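Local coordinates for protein putative glutaryl-CoA dehydrogenase (Thermus thermophilus, PDB 2EBA) that binds flavin-adenine dinucleotide as a four-chain assembly built on the acyl-CoA dehydrogenase fold, at residues T132-G137 with T160-T165; P194-R199 with E218-P223; F246-G251 with L320-N325. All coordinates share one frame; numbering follows the deposited sequence.

Contact 1 (T132-G137 with T160-T165); sequences TEPDGG and TKMWIT. With FAD (flavin-adenine dinucleotide), chain I.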
loop_
_atom_site.group_PDB
_atom_site.type_symbol
_atom_site.label_atom_id
_atom_site.label_comp_id
_atom_site.label_asym_id
_atom_site.label_seq_id
_atom_site.Cartn_x
_atom_site.Cartn_y
_atom_site.Cartn_z
ATOM N N THR A 132 1.026 31.209 6.259
ATOM C CA THR A 132 1.374 30.270 7.330
ATOM C C THR A 132 2.035 30.904 8.553
ATOM O O THR A 132 2.906 31.763 8.444
ATOM C CB THR A 132 2.334 29.160 6.815
ATOM O OG1 THR A 132 1.711 28.444 5.744
ATOM C CG2 THR A 132 2.694 28.182 7.934
ATOM N N GLU A 133 1.616 30.456 9.725
ATOM C CA GLU A 133 2.179 30.946 10.965
ATOM C C GLU A 133 2.680 29.772 11.796
ATOM O O GLU A 133 2.356 28.624 11.523
ATOM C CB GLU A 133 1.138 31.763 11.726
ATOM C CG GLU A 133 0.984 33.150 11.144
ATOM C CD GLU A 133 -0.031 33.989 11.870
ATOM O OE1 GLU A 133 -0.139 33.843 13.100
ATOM O OE2 GLU A 133 -0.712 34.804 11.215
ATOM N N PRO A 134 3.500 30.050 12.812
ATOM C CA PRO A 134 4.083 29.054 13.715
ATOM C C PRO A 134 3.163 27.993 14.346
ATOM O O PRO A 134 3.617 26.885 14.653
ATOM C CB PRO A 134 4.775 29.922 14.768
ATOM C CG PRO A 134 5.268 31.064 13.957
ATOM C CD PRO A 134 4.078 31.384 13.067
ATOM N N ASP A 135 1.881 28.294 14.530
ATOM C CA ASP A 135 0.999 27.312 15.165
ATOM C C ASP A 135 0.381 26.227 14.277
ATOM O O ASP A 135 -0.220 25.284 14.793
ATOM C CB ASP A 135 -0.096 28.036 15.957
ATOM C CG ASP A 135 0.448 28.721 17.198
ATOM O OD1 ASP A 135 -0.335 29.340 17.937
ATOM O OD2 ASP A 135 1.670 28.638 17.441
ATOM N N GLY A 136 0.537 26.349 12.960
ATOM C CA GLY A 136 -0.015 25.344 12.060
ATOM C C GLY A 136 -0.650 25.911 10.800
ATOM O O GLY A 136 -1.710 26.540 10.852
ATOM N N GLY A 137 -0.003 25.678 9.664
ATOM C CA GLY A 137 -0.512 26.185 8.406
ATOM C C GLY A 137 -1.714 25.443 7.857
ATOM O O GLY A 137 -2.304 25.898 6.881
ATOM N N THR A 160 3.651 37.038 13.097
ATOM C CA THR A 160 4.786 36.312 12.563
ATOM C C THR A 160 4.347 35.300 11.498
ATOM O O THR A 160 3.254 34.742 11.567
ATOM C CB THR A 160 5.535 35.575 13.691
ATOM O OG1 THR A 160 6.221 36.532 14.504
ATOM C CG2 THR A 160 6.530 34.584 13.121
ATOM N N LYS A 161 5.201 35.087 10.503
ATOM C CA LYS A 161 4.918 34.134 9.442
ATOM C C LYS A 161 6.100 33.183 9.346
ATOM O O LYS A 161 7.259 33.594 9.453
ATOM C CB LYS A 161 4.698 34.867 8.108
ATOM C CG LYS A 161 3.505 35.819 8.111
ATOM C CD LYS A 161 2.195 35.090 8.428
ATOM C CE LYS A 161 0.994 36.036 8.357
ATOM N NZ LYS A 161 -0.306 35.404 8.755
ATOM N N MET A 162 5.811 31.899 9.169
ATOM C CA MET A 162 6.863 30.886 9.108
ATOM C C MET A 162 6.885 30.203 7.750
ATOM O O MET A 162 5.848 30.002 7.117
ATOM C CB MET A 162 6.684 29.824 10.192
ATOM C CG MET A 162 7.831 29.730 11.206
ATOM S SD MET A 162 9.464 30.043 10.514
ATOM C CE MET A 162 10.008 28.501 10.220
ATOM N N TRP A 163 8.087 29.832 7.330
ATOM C CA TRP A 163 8.297 29.139 6.073
ATOM C C TRP A 163 7.821 29.941 4.868
ATOM O O TRP A 163 7.149 29.401 4.028
ATOM C CB TRP A 163 7.561 27.786 6.070
ATOM C CG TRP A 163 7.772 26.903 7.286
ATOM C CD1 TRP A 163 6.837 26.555 8.215
ATOM C CD2 TRP A 163 8.999 26.297 7.709
ATOM N NE1 TRP A 163 7.405 25.775 9.195
ATOM C CE2 TRP A 163 8.732 25.604 8.909
ATOM C CE3 TRP A 163 10.297 26.276 7.192
ATOM C CZ2 TRP A 163 9.717 24.901 9.600
ATOM C CZ3 TRP A 163 11.280 25.574 7.882
ATOM C CH2 TRP A 163 10.981 24.898 9.073
ATOM N N ILE A 164 8.171 31.216 4.761
ATOM C CA ILE A 164 7.707 31.993 3.617
ATOM C C ILE A 164 8.734 32.018 2.498
ATOM O O ILE A 164 9.850 32.508 2.686
ATOM C CB ILE A 164 7.384 33.430 4.042
ATOM C CG1 ILE A 164 6.456 33.394 5.260
ATOM C CG2 ILE A 164 6.744 34.198 2.882
ATOM C CD1 ILE A 164 5.221 32.541 5.082
ATOM N N THR A 165 8.354 31.482 1.339
ATOM C CA THR A 165 9.235 31.447 0.176
ATOM C C THR A 165 9.509 32.862 -0.295
ATOM O O THR A 165 8.631 33.721 -0.235
ATOM C CB THR A 165 8.599 30.651 -0.977
ATOM O OG1 THR A 165 8.423 29.296 -0.565
ATOM C CG2 THR A 165 9.477 30.679 -2.215
HETATM P PA FAD I . 0.751 21.398 10.633
HETATM O O1A FAD I . 0.872 21.382 12.142
HETATM O O2A FAD I . -0.296 22.243 9.953
HETATM O O5B FAD I . 0.633 19.855 10.150
HETATM C C5B FAD I . 1.350 18.837 10.616
HETATM C C4B FAD I . 0.851 17.434 10.380
HETATM O O4B FAD I . -0.688 17.343 10.769
HETATM C C3B FAD I . 0.479 17.334 8.803
HETATM O O3B FAD I . 0.517 15.939 8.526
HETATM C C2B FAD I . -1.024 17.599 8.557
HETATM O O2B FAD I . -1.565 16.776 7.595
HETATM C C1B FAD I . -1.584 17.067 9.852
HETATM N N9A FAD I . -2.872 17.848 10.096
HETATM C C8A FAD I . -2.968 19.156 10.273
HETATM N N7A FAD I . -4.298 19.430 10.490
HETATM C C5A FAD I . -5.004 18.267 10.456
HETATM C C6A FAD I . -6.388 17.919 10.612
HETATM N N6A FAD I . -7.325 18.855 10.841
HETATM N N1A FAD I . -6.763 16.602 10.518
HETATM C C2A FAD I . -5.842 15.620 10.279
HETATM N N3A FAD I . -4.512 15.926 10.125
HETATM C C4A FAD I . -4.076 17.237 10.220
HETATM N N1 FAD I . 3.352 28.963 3.613
HETATM C C2 FAD I . 2.976 30.170 3.071
HETATM O O2 FAD I . 1.944 30.739 3.469
HETATM N N3 FAD I . 3.738 30.753 2.095
HETATM C C4 FAD I . 4.886 30.148 1.644
HETATM O O4 FAD I . 5.573 30.703 0.764
HETATM C C4X FAD I . 5.293 28.912 2.189
HETATM N N5 FAD I . 6.453 28.293 1.772
HETATM C C5X FAD I . 6.874 27.108 2.327
HETATM C C6 FAD I . 8.092 26.519 1.899
HETATM C C7 FAD I . 8.549 25.312 2.487
HETATM C C7M FAD I . 9.867 24.753 1.992
HETATM C C8 FAD I . 7.774 24.677 3.507
HETATM C C8M FAD I . 8.188 23.390 4.190
HETATM C C9 FAD I . 6.566 25.264 3.922
HETATM C C9A FAD I . 6.083 26.490 3.353
HETATM N N10 FAD I . 4.889 27.118 3.767
HETATM C C10 FAD I . 4.496 28.311 3.205
HETATM C "C1'" FAD I . 4.039 26.553 4.825
HETATM C "C2'" FAD I . 3.335 25.281 4.453
HETATM O "O2'" FAD I . 2.156 25.594 3.729
HETATM C "C3'" FAD I . 3.077 24.536 5.729
HETATM O "O3'" FAD I . 4.249 23.789 6.042
HETATM C "C4'" FAD I . 1.897 23.572 5.663
HETATM O "O4'" FAD I . 0.664 24.277 5.833
HETATM C "C5'" FAD I . 2.002 22.527 6.756
HETATM O "O5'" FAD I . 1.668 23.102 8.003
HETATM P P FAD I . 2.637 23.104 9.303
HETATM O O1P FAD I . 4.074 22.945 8.914
HETATM O O2P FAD I . 2.284 24.327 10.113
HETATM O O3P FAD I . 2.216 21.751 10.049
#
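Lys161 runs past Thr132 O to form a salt bridge with Glu133. Its CB lies 3.6 Å from Thr132 O. CG is a little farther from the same oxygen. The bend at chi2 (-59°) turns CD back to 3.4 Å from Thr132 O, where it also rests against Glu133 CG. CE runs beside the carboxylate, and NZ ends 2.6 Å from Glu133 OE2. That oxygen uses its anti lone pair and is also bonded to Thr146 OG1. NZ makes two more bonds, to the carbonyls of Leu131 and Trp176, so three acceptors grip this buried amine.

Thr132 O serves the backbone as well. It accepts Met162 N at 3.0 Å, with the donor standing above the carbonyl plane. Pro134 CG meets Met162 CG and the Thr160 methyl. Pro134 crosses both side chains at about a right angle.

Both segments belong to the beta-sheet middle domain of the acyl-CoA dehydrogenase fold. Residues 133-136 make a type I turn. Trp163 and Ile164 both face Ser213 as a G1 beta bulge.

Both segments also hold the FAD. Thr132 N donates to flavin O2 at 3.0 Å in a nearly straight bond (170°). Thr132 OG1, anti to the carbonyl carbon (chi1 -59°), gives a 2.7 Å bond to flavin N1. Thr165 N binds flavin O4 at 2.9 Å. Gly137 N binds the phosphate oxygen O2P at 2.7 Å. The Ile164 CD1 methyl sits near N3 and C2 of the flavin. The methyl CE of Met162 lies over the centre of one face of the Trp163 ring, and Thr132 CG2 approaches that ring at its edge.

Contact 2 (P194-R199 with E218-P223); sequences PGFQAR and EEVRVP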
loop_
_atom_site.group_PDB
_atom_site.type_symbol
_atom_site.label_atom_id
_atom_site.label_comp_id
_atom_site.label_asym_id
_atom_site.label_seq_id
_atom_site.Cartn_x
_atom_site.Cartn_y
_atom_site.Cartn_z
ATOM N N PRO A 194 9.859 50.110 8.278
ATOM C CA PRO A 194 10.303 49.769 9.631
ATOM C C PRO A 194 9.401 48.812 10.410
ATOM O O PRO A 194 8.176 48.837 10.273
ATOM C CB PRO A 194 10.463 51.138 10.306
ATOM C CG PRO A 194 9.755 52.107 9.383
ATOM C CD PRO A 194 9.980 51.551 8.024
ATOM N N GLY A 195 10.029 47.952 11.208
ATOM C CA GLY A 195 9.300 46.995 12.018
ATOM C C GLY A 195 9.119 45.650 11.352
ATOM O O GLY A 195 8.588 44.719 11.948
ATOM N N PHE A 196 9.567 45.549 10.106
ATOM C CA PHE A 196 9.449 44.322 9.319
ATOM C C PHE A 196 10.792 43.613 9.177
ATOM O O PHE A 196 11.718 44.151 8.575
ATOM C CB PHE A 196 8.918 44.667 7.928
ATOM C CG PHE A 196 8.564 43.469 7.086
ATOM C CD1 PHE A 196 7.243 43.047 6.986
ATOM C CD2 PHE A 196 9.541 42.783 6.375
ATOM C CE1 PHE A 196 6.893 41.957 6.186
ATOM C CE2 PHE A 196 9.201 41.692 5.573
ATOM C CZ PHE A 196 7.871 41.279 5.478
ATOM N N GLN A 197 10.893 42.404 9.718
ATOM C CA GLN A 197 12.139 41.650 9.639
ATOM C C GLN A 197 11.936 40.302 8.966
ATOM O O GLN A 197 10.953 39.615 9.225
ATOM C CB GLN A 197 12.721 41.412 11.038
ATOM C CG GLN A 197 13.005 42.667 11.858
ATOM C CD GLN A 197 14.138 43.524 11.302
ATOM O OE1 GLN A 197 14.621 44.442 11.976
ATOM N NE2 GLN A 197 14.560 43.239 10.071
ATOM N N ALA A 198 12.880 39.933 8.109
ATOM C CA ALA A 198 12.830 38.660 7.402
ATOM C C ALA A 198 14.124 37.911 7.669
ATOM O O ALA A 198 15.198 38.387 7.322
ATOM C CB ALA A 198 12.673 38.891 5.914
ATOM N N ARG A 199 14.021 36.744 8.288
ATOM C CA ARG A 199 15.205 35.953 8.581
ATOM C C ARG A 199 15.081 34.612 7.891
ATOM O O ARG A 199 14.033 33.967 7.941
ATOM C CB ARG A 199 15.362 35.787 10.096
ATOM C CG ARG A 199 15.414 37.134 10.820
ATOM C CD ARG A 199 15.982 37.047 12.231
ATOM N NE ARG A 199 15.085 36.386 13.181
ATOM C CZ ARG A 199 13.881 36.843 13.526
ATOM N NH1 ARG A 199 13.409 37.971 12.995
ATOM N NH2 ARG A 199 13.152 36.173 14.415
ATOM N N GLU A 218 6.659 43.791 13.478
ATOM C CA GLU A 218 6.570 44.445 14.773
ATOM C C GLU A 218 6.094 45.881 14.562
ATOM O O GLU A 218 6.860 46.736 14.110
ATOM C CB GLU A 218 7.953 44.430 15.425
ATOM C CG GLU A 218 7.972 44.286 16.932
ATOM C CD GLU A 218 9.391 44.094 17.469
ATOM O OE1 GLU A 218 10.276 44.919 17.143
ATOM O OE2 GLU A 218 9.622 43.118 18.218
ATOM N N GLU A 219 4.823 46.133 14.875
ATOM C CA GLU A 219 4.224 47.462 14.729
ATOM C C GLU A 219 4.490 48.040 13.337
ATOM O O GLU A 219 4.867 49.197 13.199
ATOM C CB GLU A 219 4.796 48.402 15.790
ATOM C CG GLU A 219 3.792 49.377 16.374
ATOM C CD GLU A 219 2.694 48.694 17.182
ATOM O OE1 GLU A 219 3.000 47.748 17.939
ATOM O OE2 GLU A 219 1.524 49.119 17.075
ATOM N N VAL A 220 4.284 47.228 12.307
ATOM C CA VAL A 220 4.523 47.653 10.925
ATOM C C VAL A 220 3.380 48.505 10.406
ATOM O O VAL A 220 2.223 48.060 10.394
ATOM C CB VAL A 220 4.704 46.423 9.999
ATOM C CG1 VAL A 220 4.749 46.859 8.557
ATOM C CG2 VAL A 220 5.979 45.677 10.374
ATOM N N ARG A 221 3.665 49.724 9.961
ATOM C CA ARG A 221 2.574 50.547 9.470
ATOM C C ARG A 221 2.429 50.425 7.963
ATOM O O ARG A 221 3.414 50.415 7.195
ATOM C CB ARG A 221 2.739 52.029 9.823
ATOM C CG ARG A 221 3.738 52.329 10.922
ATOM C CD ARG A 221 3.092 53.152 12.045
ATOM N NE ARG A 221 2.512 54.415 11.586
ATOM C CZ ARG A 221 1.454 54.990 12.155
ATOM N NH1 ARG A 221 0.863 54.409 13.194
ATOM N NH2 ARG A 221 0.986 56.144 11.683
ATOM N N VAL A 222 1.178 50.338 7.540
ATOM C CA VAL A 222 0.864 50.208 6.143
ATOM C C VAL A 222 -0.347 51.057 5.809
ATOM O O VAL A 222 -1.391 50.941 6.455
ATOM C CB VAL A 222 0.521 48.751 5.780
ATOM C CG1 VAL A 222 0.580 48.577 4.270
ATOM C CG2 VAL A 222 1.461 47.787 6.503
ATOM N N PRO A 223 -0.224 51.925 4.794
ATOM C CA PRO A 223 -1.342 52.780 4.395
ATOM C C PRO A 223 -2.524 51.944 3.892
ATOM O O PRO A 223 -2.357 50.783 3.531
ATOM C CB PRO A 223 -0.731 53.637 3.288
ATOM C CG PRO A 223 0.277 52.715 2.676
ATOM C CD PRO A 223 0.934 52.130 3.908
#
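Glu218 and Gly195 meet through their backbones, where the loop leading into strand 196-200 meets the corner before strand 220-223, in the middle domain. The polar part is a single hydrogen bond. Glu218 N donates to Gly195 O at 2.6 Å in a nearly straight bond (169° at the hydrogen). The donor is tilted 21° from the carbonyl plane. A weaker CA-H...O contact runs the other way, from Gly195 CA to Glu218 O at 3.2 Å.

The apolar part is carried by one methyl of Val220. CG2, anti to the carbonyl carbon of its own residue, packs against the Gly195 carbonyl. It lies 3.2 Å from Gly195 O and 4.0 Å from Phe196 CB. It also reaches the edge of the Phe196 ring, near the ring plane. That ring is placed by CG standing anti to the backbone N (chi1 -172°), and it packs on Leu215, Leu217 and Val189.

Beyond the contact the strands part. Strand 196-200 pairs with 212-217, and strand 220-223 pairs with 154-165. Glu219 and Val220 form a G1 beta bulge opposite Leu157, just after the chain turns its corner at Glu218 and Glu219.

With one backbone bond and one buried methyl, the join is local: it ties the corner at Glu218 to the start of strand 196-200, while the acidic side chains of Glu218 and Glu219 stay at the exposed surface.

Contact 3 (F246-G251 with L320-N325); sequences FGIAWG and LAKRQN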
loop_
_atom_site.group_PDB
_atom_site.type_symbol
_atom_site.label_atom_id
_atom_site.label_comp_id
_atom_site.label_asym_id
_atom_site.label_seq_id
_atom_site.Cartn_x
_atom_site.Cartn_y
_atom_site.Cartn_z
ATOM N N PHE A 246 -2.640 24.603 -8.844
ATOM C CA PHE A 246 -2.827 24.212 -10.241
ATOM C C PHE A 246 -1.491 23.962 -10.949
ATOM O O PHE A 246 -1.310 22.937 -11.601
ATOM C CB PHE A 246 -3.604 25.293 -11.005
ATOM C CG PHE A 246 -3.580 25.114 -12.499
ATOM C CD1 PHE A 246 -4.408 24.181 -13.111
ATOM C CD2 PHE A 246 -2.699 25.854 -13.288
ATOM C CE1 PHE A 246 -4.361 23.985 -14.489
ATOM C CE2 PHE A 246 -2.637 25.667 -14.664
ATOM C CZ PHE A 246 -3.468 24.731 -15.270
ATOM N N GLY A 247 -0.578 24.920 -10.842
ATOM C CA GLY A 247 0.713 24.770 -11.479
ATOM C C GLY A 247 1.508 23.652 -10.853
ATOM O O GLY A 247 2.279 22.993 -11.531
ATOM N N ILE A 248 1.329 23.438 -9.557
ATOM C CA ILE A 248 2.045 22.384 -8.865
ATOM C C ILE A 248 1.599 21.003 -9.348
ATOM O O ILE A 248 2.404 20.087 -9.448
ATOM C CB ILE A 248 1.843 22.493 -7.349
ATOM C CG1 ILE A 248 2.556 23.751 -6.836
ATOM C CG2 ILE A 248 2.340 21.212 -6.658
ATOM C CD1 ILE A 248 2.273 24.066 -5.411
ATOM N N ALA A 249 0.316 20.850 -9.653
ATOM C CA ALA A 249 -0.168 19.565 -10.138
ATOM C C ALA A 249 0.559 19.259 -11.443
ATOM O O ALA A 249 0.800 18.098 -11.791
ATOM C CB ALA A 249 -1.656 19.609 -10.359
ATOM N N TRP A 250 0.923 20.313 -12.158
ATOM C CA TRP A 250 1.639 20.151 -13.404
ATOM C C TRP A 250 3.104 19.861 -13.171
ATOM O O TRP A 250 3.621 18.880 -13.686
ATOM C CB TRP A 250 1.521 21.392 -14.263
ATOM C CG TRP A 250 0.274 21.445 -15.045
ATOM C CD1 TRP A 250 -0.904 21.997 -14.667
ATOM C CD2 TRP A 250 0.096 20.985 -16.384
ATOM N NE1 TRP A 250 -1.810 21.926 -15.693
ATOM C CE2 TRP A 250 -1.220 21.310 -16.762
ATOM C CE3 TRP A 250 0.927 20.331 -17.304
ATOM C CZ2 TRP A 250 -1.732 21.012 -18.030
ATOM C CZ3 TRP A 250 0.427 20.033 -18.555
ATOM C CH2 TRP A 250 -0.897 20.375 -18.913
ATOM N N GLY A 251 3.775 20.718 -12.412
ATOM C CA GLY A 251 5.189 20.525 -12.131
ATOM C C GLY A 251 5.514 19.150 -11.557
ATOM O O GLY A 251 6.554 18.571 -11.882
ATOM N N LEU A 320 -7.856 17.713 -5.651
ATOM C CA LEU A 320 -7.715 16.336 -6.098
ATOM C C LEU A 320 -6.425 16.163 -6.884
ATOM O O LEU A 320 -5.633 15.266 -6.593
ATOM C CB LEU A 320 -8.907 15.919 -6.962
ATOM C CG LEU A 320 -8.772 14.537 -7.605
ATOM C CD1 LEU A 320 -8.657 13.493 -6.519
ATOM C CD2 LEU A 320 -9.978 14.233 -8.459
ATOM N N ALA A 321 -6.208 17.035 -7.864
ATOM C CA ALA A 321 -5.019 16.982 -8.710
ATOM C C ALA A 321 -3.699 17.217 -7.963
ATOM O O ALA A 321 -2.708 16.553 -8.238
ATOM C CB ALA A 321 -5.152 17.982 -9.853
ATOM N N LYS A 322 -3.676 18.162 -7.036
ATOM C CA LYS A 322 -2.457 18.431 -6.282
ATOM C C LYS A 322 -2.123 17.221 -5.406
ATOM O O LYS A 322 -1.000 16.719 -5.407
ATOM C CB LYS A 322 -2.647 19.685 -5.422
ATOM C CG LYS A 322 -1.369 20.267 -4.868
ATOM C CD LYS A 322 -0.963 19.618 -3.562
ATOM C CE LYS A 322 0.211 20.368 -2.949
ATOM N NZ LYS A 322 0.576 19.847 -1.599
ATOM N N ARG A 323 -3.129 16.754 -4.678
ATOM C CA ARG A 323 -2.999 15.613 -3.778
ATOM C C ARG A 323 -2.493 14.387 -4.505
ATOM O O ARG A 323 -1.478 13.808 -4.120
ATOM C CB ARG A 323 -4.358 15.305 -3.154
ATOM C CG ARG A 323 -4.372 14.175 -2.138
ATOM C CD ARG A 323 -5.532 13.251 -2.442
ATOM N NE ARG A 323 -5.956 12.465 -1.298
ATOM C CZ ARG A 323 -6.594 11.309 -1.398
ATOM N NH1 ARG A 323 -6.873 10.799 -2.591
ATOM N NH2 ARG A 323 -6.968 10.673 -0.301
ATOM N N GLN A 324 -3.196 13.997 -5.567
ATOM C CA GLN A 324 -2.809 12.815 -6.341
ATOM C C GLN A 324 -1.442 12.910 -7.017
ATOM O O GLN A 324 -0.599 12.031 -6.857
ATOM C CB GLN A 324 -3.852 12.498 -7.416
ATOM C CG GLN A 324 -5.212 12.092 -6.896
ATOM C CD GLN A 324 -5.156 10.941 -5.918
ATOM O OE1 GLN A 324 -5.139 11.150 -4.710
ATOM N NE2 GLN A 324 -5.114 9.718 -6.435
ATOM N N ASN A 325 -1.218 13.976 -7.775
ATOM C CA ASN A 325 0.038 14.120 -8.491
ATOM C C ASN A 325 1.287 14.230 -7.628
ATOM O O ASN A 325 2.309 13.617 -7.928
ATOM C CB ASN A 325 -0.033 15.314 -9.460
ATOM C CG ASN A 325 -1.038 15.094 -10.582
ATOM O OD1 ASN A 325 -1.159 15.915 -11.495
ATOM N ND2 ASN A 325 -1.762 13.984 -10.518
#
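Helices 235-269 and 315-340 belong to the helical bundle of the C-terminal acyl-CoA dehydrogenase domain, and this contact packs a short segment of one against the other. The short segments run in nearly the same direction, at 29°, with their axes 8.3 Å apart. Small residues allow that spacing. Ala249 CB points at the other helix and sits 3.9 Å from Ala321 CB, methyl to methyl. It lies at the same 3.9 Å from Ala321 O, and Lys322 N is next to it. The backbones come near each other here, with Ala249 CA 4.6 Å from Lys322 CA.

Larger groups flank this pair. Ile248 CG2 touches Lys322 CG at 4.2 Å, with the aliphatic part of the lysine doing the packing. Ile248 also rests on the loop at Tyr364 and Glu365. On the other flank Asn325 comes against the backbone of Ala249, where its CB is 3.7 Å from Ala249 O.

The first torsion of Lys322 sets CG anti to the backbone N (chi1 -165°). The chain bends at chi2 and is extended beyond it. Its NZ meets the carbonyl oxygens of Val361, Tyr364 and Gly366.

Behind helix 235-269, Phe246 and Trp250 pack on helices 281-309 and 72-85. On helix 315-340, Arg323 and Gln324 reach Glu289 and Glu296 of the third subunit.

The interface is therefore split in kind. Its centre is apolar and tight because alanines meet there. The buried lysine amine at its border has its bonding met by three carbonyls, which is consistent with a charged ammonium group inside the bundle.

How the contacts relate
Contacts 1 and 2 both reach the same sheet, in which strands 154-165 and 220-223 are neighbours. Their centres are 16 Å apart, and their nearest atoms about 7 Å. Contact 1 holds the flavin directly, while contact 2 lies farther out, with the Phe196 side chain about 12 Å from a bound FAD. Contact 3 is in the helical domain and is the most central of the three. Its Lys322 side chain is about 8 Å from a bound FAD. Contacts 1 and 3 are 22 Å apart between centres, contacts 2 and 3 34 Å. Strand 220-223 of contact 2 is followed in the chain by helix 235-269 of contact 3.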